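Local atomic coordinates of putative citrate lyase, alfa subunit (PDB entry 2HJ0), a protein that is a putative citrate lyase alpha subunit of the CitF family from Streptococcus mutans, built round two large mixed beta-sheets with helices packed against them. Residues K47-S51 with I52-I56; L84-I87 with A88-I92; N250-E253 with L254-E258; I413-L416 with V417-R420. All coordinates share one frame; numbering follows the deposited sequence.

Contact 1: residues K47-S51 with I52-I56; sequences KLLSS and IHEAI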
loop_
_atom_site.group_PDB
_atom_site.type_symbol
_atom_site.label_atom_id
_atom_site.label_comp_id
_atom_site.label_asym_id
_atom_site.label_seq_id
_atom_site.Cartn_x
_atom_site.Cartn_y
_atom_site.Cartn_z
ATOM N N LYS A 47 10.891 14.472 11.470
ATOM C CA LYS A 47 9.813 14.770 10.528
ATOM C C LYS A 47 8.666 15.574 11.156
ATOM O O LYS A 47 7.789 16.051 10.443
ATOM C CB LYS A 47 9.288 13.465 9.901
ATOM C CG LYS A 47 10.364 12.675 9.128
ATOM C CD LYS A 47 9.935 11.243 8.756
ATOM C CE LYS A 47 8.943 11.205 7.603
ATOM N NZ LYS A 47 8.477 9.820 7.295
ATOM N N LEU A 48 8.688 15.742 12.477
ATOM C CA LEU A 48 7.643 16.498 13.166
ATOM C C LEU A 48 7.968 17.988 13.102
ATOM O O LEU A 48 9.116 18.386 13.289
ATOM C CB LEU A 48 7.534 16.057 14.635
ATOM C CG LEU A 48 6.139 15.839 15.266
ATOM C CD1 LEU A 48 6.298 15.615 16.771
ATOM C CD2 LEU A 48 5.221 17.019 15.022
ATOM N N LEU A 49 6.956 18.806 12.821
ATOM C CA LEU A 49 7.112 20.257 12.728
ATOM C C LEU A 49 6.251 20.964 13.776
ATOM O O LEU A 49 5.390 20.347 14.403
ATOM C CB LEU A 49 6.719 20.725 11.331
ATOM C CG LEU A 49 7.831 20.835 10.280
ATOM C CD1 LEU A 49 8.821 19.695 10.420
ATOM C CD2 LEU A 49 7.203 20.854 8.886
ATOM N N SER A 50 6.463 22.263 13.957
ATOM C CA SER A 50 5.706 22.998 14.965
ATOM C C SER A 50 4.366 23.547 14.504
ATOM O O SER A 50 3.402 23.563 15.270
ATOM C CB SER A 50 6.529 24.160 15.495
ATOM O OG SER A 50 6.742 25.092 14.463
ATOM N N SER A 51 4.294 23.993 13.256
ATOM C CA SER A 51 3.061 24.582 12.762
ATOM C C SER A 51 2.833 24.358 11.280
ATOM O O SER A 51 3.708 23.864 10.578
ATOM C CB SER A 51 3.108 26.081 13.006
ATOM O OG SER A 51 4.171 26.653 12.249
ATOM N N ILE A 52 1.658 24.749 10.798
ATOM C CA ILE A 52 1.368 24.609 9.381
ATOM C C ILE A 52 2.330 25.519 8.639
ATOM O O ILE A 52 2.767 25.193 7.542
ATOM C CB ILE A 52 -0.087 25.015 9.043
ATOM C CG1 ILE A 52 -0.977 23.769 9.006
ATOM C CG2 ILE A 52 -0.153 25.725 7.710
ATOM C CD1 ILE A 52 -1.261 23.192 10.343
ATOM N N HIS A 53 2.669 26.656 9.246
ATOM C CA HIS A 53 3.585 27.615 8.625
ATOM C C HIS A 53 4.903 26.941 8.232
ATOM O O HIS A 53 5.268 26.939 7.057
ATOM C CB HIS A 53 3.866 28.797 9.573
ATOM C CG HIS A 53 4.608 29.930 8.924
ATOM N ND1 HIS A 53 3.974 31.058 8.446
ATOM C CD2 HIS A 53 5.918 30.075 8.605
ATOM C CE1 HIS A 53 4.859 31.844 7.858
ATOM N NE2 HIS A 53 6.046 31.270 7.940
ATOM N N GLU A 54 5.608 26.375 9.215
ATOM C CA GLU A 54 6.886 25.705 8.966
ATOM C C GLU A 54 6.723 24.566 7.959
ATOM O O GLU A 54 7.644 24.234 7.212
ATOM C CB GLU A 54 7.463 25.152 10.269
ATOM C CG GLU A 54 8.877 24.611 10.152
ATOM C CD GLU A 54 9.373 23.970 11.445
ATOM O OE1 GLU A 54 10.560 23.580 11.498
ATOM O OE2 GLU A 54 8.583 23.844 12.411
ATOM N N ALA A 55 5.545 23.964 7.938
ATOM C CA ALA A 55 5.305 22.890 7.006
ATOM C C ALA A 55 5.381 23.455 5.600
ATOM O O ALA A 55 6.068 22.907 4.743
ATOM C CB ALA A 55 3.929 22.275 7.252
ATOM N N ILE A 56 4.668 24.556 5.364
ATOM C CA ILE A 56 4.640 25.196 4.044
ATOM C C ILE A 56 6.049 25.620 3.671
ATOM O O ILE A 56 6.477 25.517 2.519
ATOM C CB ILE A 56 3.719 26.439 4.050
ATOM C CG1 ILE A 56 2.316 26.031 4.506
ATOM C CG2 ILE A 56 3.660 27.049 2.660
ATOM C CD1 ILE A 56 1.366 27.174 4.747
#

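Contact 2: residues L84-I87 with A88-I92; sequences LDEI and AKMGI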
loop_
_atom_site.group_PDB
_atom_site.type_symbol
_atom_site.label_atom_id
_atom_site.label_comp_id
_atom_site.label_asym_id
_atom_site.label_seq_id
_atom_site.Cartn_x
_atom_site.Cartn_y
_atom_site.Cartn_z
ATOM N N LEU A 84 -4.550 26.663 3.370
ATOM C CA LEU A 84 -4.781 27.729 2.407
ATOM C C LEU A 84 -4.601 29.114 3.013
ATOM O O LEU A 84 -3.883 29.957 2.473
ATOM C CB LEU A 84 -6.189 27.602 1.820
ATOM C CG LEU A 84 -6.253 27.119 0.376
ATOM C CD1 LEU A 84 -5.296 25.977 0.149
ATOM C CD2 LEU A 84 -7.671 26.712 0.060
ATOM N N ASP A 85 -5.245 29.349 4.146
ATOM C CA ASP A 85 -5.141 30.646 4.789
ATOM C C ASP A 85 -3.691 31.012 5.076
ATOM O O ASP A 85 -3.272 32.148 4.861
ATOM C CB ASP A 85 -5.958 30.658 6.074
ATOM C CG ASP A 85 -6.036 32.027 6.693
ATOM O OD1 ASP A 85 -5.066 32.414 7.386
ATOM O OD2 ASP A 85 -7.064 32.714 6.478
ATOM N N GLU A 86 -2.914 30.048 5.552
ATOM C CA GLU A 86 -1.516 30.312 5.845
ATOM C C GLU A 86 -0.760 30.564 4.540
ATOM O O GLU A 86 0.197 31.339 4.507
ATOM C CB GLU A 86 -0.904 29.135 6.601
ATOM C CG GLU A 86 0.456 29.446 7.218
ATOM C CD GLU A 86 0.404 30.601 8.211
ATOM O OE1 GLU A 86 1.168 31.577 8.030
ATOM O OE2 GLU A 86 -0.402 30.533 9.168
ATOM N N ILE A 87 -1.182 29.907 3.464
ATOM C CA ILE A 87 -0.533 30.116 2.177
ATOM C C ILE A 87 -0.796 31.574 1.781
ATOM O O ILE A 87 0.111 32.281 1.348
ATOM C CB ILE A 87 -1.123 29.222 1.057
ATOM C CG1 ILE A 87 -1.120 27.749 1.467
ATOM C CG2 ILE A 87 -0.315 29.414 -0.220
ATOM C CD1 ILE A 87 0.241 27.092 1.473
ATOM N N ALA A 88 -2.041 32.022 1.925
ATOM C CA ALA A 88 -2.377 33.388 1.561
ATOM C C ALA A 88 -1.559 34.371 2.395
ATOM O O ALA A 88 -0.924 35.268 1.853
ATOM C CB ALA A 88 -3.871 33.635 1.748
ATOM N N LYS A 89 -1.565 34.182 3.711
ATOM C CA LYS A 89 -0.833 35.049 4.624
ATOM C C LYS A 89 0.636 35.156 4.239
ATOM O O LYS A 89 1.257 36.206 4.412
ATOM C CB LYS A 89 -0.927 34.515 6.053
ATOM C CG LYS A 89 -1.821 35.308 6.997
ATOM C CD LYS A 89 -3.285 35.259 6.580
ATOM C CE LYS A 89 -4.211 35.716 7.710
ATOM N NZ LYS A 89 -4.078 34.854 8.924
HETATM N N MSE A 90 1.197 34.071 3.720
HETATM C CA MSE A 90 2.602 34.063 3.335
HETATM C C MSE A 90 2.842 34.650 1.950
HETATM O O MSE A 90 3.935 34.525 1.400
HETATM C CB MSE A 90 3.158 32.637 3.383
HETATM C CG MSE A 90 3.296 32.067 4.787
HETATM SE SE MSE A 90 3.839 30.208 4.809
HETATM C CE MSE A 90 5.722 30.364 4.359
ATOM N N GLY A 91 1.820 35.281 1.386
ATOM C CA GLY A 91 1.969 35.885 0.076
ATOM C C GLY A 91 2.158 34.931 -1.089
ATOM O O GLY A 91 2.618 35.332 -2.150
ATOM N N ILE A 92 1.821 33.663 -0.914
ATOM C CA ILE A 92 1.973 32.725 -2.021
ATOM C C ILE A 92 0.695 32.772 -2.852
ATOM O O ILE A 92 -0.405 32.845 -2.297
ATOM C CB ILE A 92 2.246 31.295 -1.511
ATOM C CG1 ILE A 92 3.649 31.247 -0.889
ATOM C CG2 ILE A 92 2.112 30.307 -2.645
ATOM C CD1 ILE A 92 4.074 29.913 -0.343
#

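Contact 3: residues N250-E253 with L254-E258; sequences NPKE and LLIAE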
loop_
_atom_site.group_PDB
_atom_site.type_symbol
_atom_site.label_atom_id
_atom_site.label_comp_id
_atom_site.label_asym_id
_atom_site.label_seq_id
_atom_site.Cartn_x
_atom_site.Cartn_y
_atom_site.Cartn_z
ATOM N N ASN A 250 -40.691 9.586 4.918
ATOM C CA ASN A 250 -41.481 10.073 3.793
ATOM C C ASN A 250 -42.052 8.923 2.982
ATOM O O ASN A 250 -41.322 8.218 2.282
ATOM C CB ASN A 250 -40.638 10.935 2.869
ATOM C CG ASN A 250 -41.430 11.435 1.688
ATOM O OD1 ASN A 250 -42.364 12.217 1.849
ATOM N ND2 ASN A 250 -41.080 10.972 0.490
ATOM N N PRO A 251 -43.378 8.743 3.034
ATOM C CA PRO A 251 -44.048 7.660 2.303
ATOM C C PRO A 251 -43.700 7.579 0.821
ATOM O O PRO A 251 -43.518 6.487 0.282
ATOM C CB PRO A 251 -45.524 7.946 2.541
ATOM C CG PRO A 251 -45.551 9.445 2.643
ATOM C CD PRO A 251 -44.353 9.733 3.516
ATOM N N LYS A 252 -43.601 8.726 0.159
ATOM C CA LYS A 252 -43.272 8.726 -1.256
ATOM C C LYS A 252 -41.894 8.094 -1.447
ATOM O O LYS A 252 -41.708 7.221 -2.296
ATOM C CB LYS A 252 -43.311 10.152 -1.809
ATOM C CG LYS A 252 -42.914 10.293 -3.271
ATOM C CD LYS A 252 -43.070 11.730 -3.748
ATOM C CE LYS A 252 -44.407 11.949 -4.441
ATOM N NZ LYS A 252 -45.597 11.542 -3.631
ATOM N N GLU A 253 -40.926 8.517 -0.644
ATOM C CA GLU A 253 -39.591 7.958 -0.758
ATOM C C GLU A 253 -39.587 6.462 -0.455
ATOM O O GLU A 253 -38.980 5.679 -1.193
ATOM C CB GLU A 253 -38.626 8.706 0.165
ATOM C CG GLU A 253 -38.184 10.048 -0.408
ATOM C CD GLU A 253 -37.384 10.885 0.576
ATOM O OE1 GLU A 253 -36.829 11.933 0.163
ATOM O OE2 GLU A 253 -37.321 10.497 1.765
ATOM N N LEU A 254 -40.276 6.062 0.613
ATOM C CA LEU A 254 -40.346 4.646 0.988
ATOM C C LEU A 254 -40.927 3.770 -0.127
ATOM O O LEU A 254 -40.551 2.604 -0.281
ATOM C CB LEU A 254 -41.175 4.458 2.265
ATOM C CG LEU A 254 -40.476 4.756 3.582
ATOM C CD1 LEU A 254 -41.452 4.620 4.720
ATOM C CD2 LEU A 254 -39.312 3.802 3.744
ATOM N N LEU A 255 -41.849 4.328 -0.898
ATOM C CA LEU A 255 -42.445 3.589 -1.993
ATOM C C LEU A 255 -41.382 3.419 -3.066
ATOM O O LEU A 255 -41.224 2.343 -3.640
ATOM C CB LEU A 255 -43.624 4.360 -2.572
ATOM C CG LEU A 255 -44.466 3.662 -3.642
ATOM C CD1 LEU A 255 -45.428 2.720 -2.969
ATOM C CD2 LEU A 255 -45.235 4.693 -4.442
ATOM N N ILE A 256 -40.652 4.495 -3.331
ATOM C CA ILE A 256 -39.606 4.458 -4.336
ATOM C C ILE A 256 -38.568 3.434 -3.903
ATOM O O ILE A 256 -38.131 2.606 -4.704
ATOM C CB ILE A 256 -38.950 5.859 -4.532
ATOM C CG1 ILE A 256 -39.997 6.841 -5.074
ATOM C CG2 ILE A 256 -37.789 5.769 -5.515
ATOM C CD1 ILE A 256 -39.522 8.248 -5.226
ATOM N N ALA A 257 -38.187 3.474 -2.632
ATOM C CA ALA A 257 -37.216 2.522 -2.113
ATOM C C ALA A 257 -37.719 1.108 -2.325
ATOM O O ALA A 257 -36.990 0.262 -2.836
ATOM C CB ALA A 257 -36.984 2.763 -0.631
ATOM N N GLU A 258 -38.969 0.859 -1.940
ATOM C CA GLU A 258 -39.540 -0.475 -2.081
ATOM C C GLU A 258 -39.565 -0.960 -3.521
ATOM O O GLU A 258 -39.236 -2.117 -3.785
ATOM C CB GLU A 258 -40.945 -0.544 -1.476
ATOM C CG GLU A 258 -41.590 -1.908 -1.659
ATOM C CD GLU A 258 -42.628 -2.258 -0.597
ATOM O OE1 GLU A 258 -43.525 -1.413 -0.328
ATOM O OE2 GLU A 258 -42.551 -3.393 -0.045
#

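Contact 4: residues I413-L416 with V417-R420; sequences ISPL and VRGR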
loop_
_atom_site.group_PDB
_atom_site.type_symbol
_atom_site.label_atom_id
_atom_site.label_comp_id
_atom_site.label_asym_id
_atom_site.label_seq_id
_atom_site.Cartn_x
_atom_site.Cartn_y
_atom_site.Cartn_z
ATOM N N ILE A 413 -32.882 5.935 -8.818
ATOM C CA ILE A 413 -34.186 6.203 -8.242
ATOM C C ILE A 413 -34.292 7.645 -7.795
ATOM O O ILE A 413 -33.321 8.232 -7.326
ATOM C CB ILE A 413 -34.478 5.272 -7.040
ATOM C CG1 ILE A 413 -33.619 5.661 -5.838
ATOM C CG2 ILE A 413 -34.191 3.829 -7.417
ATOM C CD1 ILE A 413 -33.955 4.876 -4.600
ATOM N N SER A 414 -35.481 8.214 -7.960
ATOM C CA SER A 414 -35.742 9.602 -7.580
ATOM C C SER A 414 -37.196 10.030 -7.803
ATOM O O SER A 414 -37.806 9.701 -8.826
ATOM C CB SER A 414 -34.840 10.557 -8.350
ATOM O OG SER A 414 -35.291 11.879 -8.128
ATOM N N PRO A 415 -37.759 10.801 -6.855
ATOM C CA PRO A 415 -39.146 11.245 -7.001
ATOM C C PRO A 415 -39.384 11.873 -8.360
ATOM O O PRO A 415 -38.472 12.416 -8.980
ATOM C CB PRO A 415 -39.325 12.228 -5.851
ATOM C CG PRO A 415 -37.951 12.751 -5.646
ATOM C CD PRO A 415 -37.099 11.522 -5.757
ATOM N N LEU A 416 -40.618 11.764 -8.826
ATOM C CA LEU A 416 -41.012 12.297 -10.110
ATOM C C LEU A 416 -40.780 13.801 -10.150
ATOM O O LEU A 416 -40.342 14.346 -11.160
ATOM C CB LEU A 416 -42.482 11.980 -10.343
ATOM C CG LEU A 416 -42.959 11.956 -11.789
ATOM C CD1 LEU A 416 -42.151 10.936 -12.582
ATOM C CD2 LEU A 416 -44.443 11.604 -11.820
ATOM N N VAL A 417 -41.066 14.469 -9.039
ATOM C CA VAL A 417 -40.894 15.915 -8.946
ATOM C C VAL A 417 -40.489 16.332 -7.534
ATOM O O VAL A 417 -40.810 15.651 -6.562
ATOM C CB VAL A 417 -42.209 16.634 -9.338
ATOM C CG1 VAL A 417 -42.109 18.105 -9.046
ATOM C CG2 VAL A 417 -42.497 16.423 -10.812
ATOM N N ARG A 418 -39.751 17.434 -7.435
ATOM C CA ARG A 418 -39.329 17.979 -6.146
ATOM C C ARG A 418 -39.862 19.406 -6.097
ATOM O O ARG A 418 -39.356 20.297 -6.782
ATOM C CB ARG A 418 -37.803 17.993 -6.014
ATOM C CG ARG A 418 -37.170 16.640 -5.759
ATOM C CD ARG A 418 -35.732 16.800 -5.296
ATOM N NE ARG A 418 -35.129 15.514 -4.972
ATOM C CZ ARG A 418 -34.720 14.626 -5.874
ATOM N NH1 ARG A 418 -34.842 14.883 -7.174
ATOM N NH2 ARG A 418 -34.190 13.472 -5.473
ATOM N N GLY A 419 -40.905 19.616 -5.300
ATOM C CA GLY A 419 -41.485 20.941 -5.206
ATOM C C GLY A 419 -42.032 21.354 -6.557
ATOM O O GLY A 419 -42.946 20.723 -7.081
ATOM N N ARG A 420 -41.470 22.411 -7.129
ATOM C CA ARG A 420 -41.908 22.903 -8.431
ATOM C C ARG A 420 -40.911 22.522 -9.510
ATOM O O ARG A 420 -41.026 22.947 -10.655
ATOM C CB ARG A 420 -42.051 24.426 -8.386
ATOM C CG ARG A 420 -43.391 24.887 -7.900
ATOM C CD ARG A 420 -44.416 24.652 -8.974
ATOM N NE ARG A 420 -45.634 24.088 -8.425
ATOM C CZ ARG A 420 -46.647 23.661 -9.167
ATOM N NH1 ARG A 420 -46.566 23.746 -10.494
ATOM N NH2 ARG A 420 -47.729 23.150 -8.580
#

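Contact 1: residues K47-S51 with I52-I56
Glu54 reaches back from the first turn of the helix to Ser50, and its OE2 takes two bonds from that one residue. The amide Ser50 N donates to Glu54 OE2 at 3.1 Å, almost straight at 174° and nearly in line with the C-O bond. The hydroxyl Ser50 OG meets the same OE2 at 3.0 Å on the anti side, and the two donors come from opposite faces of the carboxylate plane. CG anti to the backbone N (chi1 -172°) sets the direction of Glu54, and the extended chain beyond it supplies the length; a glutamate this early probably also gains from the partial positive charge at the helix N-terminus. Leu49 lies obliquely across the Glu54 stem, its CG 3.7 Å from Glu54 CD, and sends CD2 on to Ala55 CA at 3.4 Å. The turn passes from the short, weakly bonded edge strand 48-49 of a large mixed sheet into helix 52-58, and Ser51 is the N-cap. Its OG, held between backbone N and carbonyl carbon, accepts a weak bond from Glu54 N at 3.4 Å, while Ser51 O accepts from Ala55 N at 3.2 Å. Serine suits the cap because its short hydroxyl arm reaches an amide of the first turn. Small, buried Ala55 lets Leu49 lie close and faces Val204 of strand 202-207; Ile52 turns to Met82 on helix 79-89.

Contact 2: residues L84-I87 with A88-I92
Asp85 and Lys89, one helical turn apart, form a salt bridge in which Lys89 NZ donates to Asp85 OD1 at 3.0 Å. The ammonium uses the syn lone pair of OD1. Asp85 is short and directs its carboxylate toward the next turn, CG lying anti to the backbone N (chi1 -173°), whereas the longer Lys89 bends at chi2 and chi4 to bring NZ back, its CE passing 3.4 Å from Asp85 OD1. A lysine in the last turn probably also interacts favourably with the carbonyl end of the helix. Beneath the pair run the backbone bonds Ala88 N to Leu84 O and Lys89 N to Asp85 O, followed by Met90 N to Glu86 O at 3.0 Å. Glu86, bent at chi2, carries OE1 to within 3.9 Å of CG of the selenomethionine Met90, but its polar end is engaged mainly by His53 of helix 52-58. Buried Ile87 sets CG2 3.4 Å from CB of Ile92, an oblique meeting of two beta-branched side chains across the helix end; Leu84 faces Ile67 and Phe69 of strand 66-69. Ile92 N donates to Ile87 O at 3.2 Å and Gly91 N to Ala88 O at 2.8 Å. Gly91 takes the positive phi (68°) that glycine tolerates easily. These two bonds, with the apolar pair spanning them, make a Schellman motif, which here ends the helix of the beta-alpha-beta unit from strand 66-69 to strand 95-99.

Contact 3: residues N250-E253 with L254-E258
Asn250 and Leu254 are joined by the first backbone bond of the helix, Leu254 N to Asn250 O at 2.9 Å. The ladder continues with Leu255 N to Pro251 O, Ile256 N to Lys252 O and Ala257 N to Glu253 O. Lys252 O also receives a weak, strongly bent bond from Leu255 N, so this carbonyl serves two successive amides.

Among the apolar groups, the approach is largely of aliphatic carbons to main-chain oxygens. Ile256 lays CG1 3.3 Å from Lys252 O, having CG1 beside its own backbone N (chi1 -64°), and its CD1 reaches the Lys252 stem at CG, 4.4 Å away. Leu254 holds CG 3.8 Å from Asn250 O and packs against Arg289 and Phe290 of helix 282-297, where Ala257, being small, fits close to Ala286.

The charged group looks backward. Glu253 is extended beyond CG, and CG sits beside the backbone N (chi1 -78°), which carries the carboxylate toward the start of the helix; there OE2 is bonded to Thr248 OG1, a hydroxyl that also pairs with Asn250 N. An acid here would probably be favoured by the helix's positive end. Asn250 at the N-cap, Pro251 at N1, where no amide hydrogen is missed, and Glu253 at N3 make up the N-terminus of helix 251-265, a place where proline and acidic residues are commonly found.

Contact 4: residues I413-L416 with V417-R420
Arg418 runs out extended beside Pro415 and lays its guanidinium over the ring, placing Pro415 CG 3.7 Å above the guanidinium plane and over its centre. The nearest single approach is Pro415 CD to Arg418 NH2 at 3.5 Å, so the ring covers one face of the cation and the two side chains run obliquely to each other. Proline suits the spot, being a rigid, compact apolar ring against which a flat group can lie by van der Waals contact. Below, the packing is tighter. Pro415 rests on Ile256 of helix 251-265, and Leu416, with CG beside its carbonyl carbon (chi1 -157°), sends its branches into Leu473, Lys476 and Ile480 of helix 470-481. Beta-branched Val417 follows on the same helix at Val481.

The loose side is that of the exposed Arg418, which meets the buried Ser414 hydroxyl only by weak bonds. Ser414 OG, obliquely placed to the guanidinium, accepts from Arg418 NH1 at 3.2 Å and from Arg418 NH2 at 3.3 Å, with N-H...O angles of only 128° and 126°. The same hydroxyl gives a weak bond to Pro415 O at 3.3 Å, a carbonyl that also takes Thr423 OG1. Arg418 NH1 has a further weak partner in Ala374 O. The chain here leaves strand 409-413 and enters the small antiparallel pair 417-418 with 421-422. Weak, bent bonds beside an apolar face are consistent with a guanidinium held by several modest contacts and not by one strong one.

Along the chain the four contacts follow in series, 1 to 4, and in space they fall into two pairs. Contacts 1 and 2, with centres about 14 Å apart, belong to the ten-stranded sheet: helix 52-58 packs on helix 79-89, with Ile56 CD1 3.5 Å from Ile87 CD1. Contacts 3 and 4, centres about 12 Å apart, lie beside the nine-stranded sheet, contact 4 leading from its strand 409-413 into the small pair 417-418 and 421-422; Ile256 CG2 of helix 251-265 lies 3.7 Å from Ile413 CB. Between the pairs the centres are about 43 to 51 Å apart and nothing touches. Each pair thus belongs to its own sheet and its own region of the molecule.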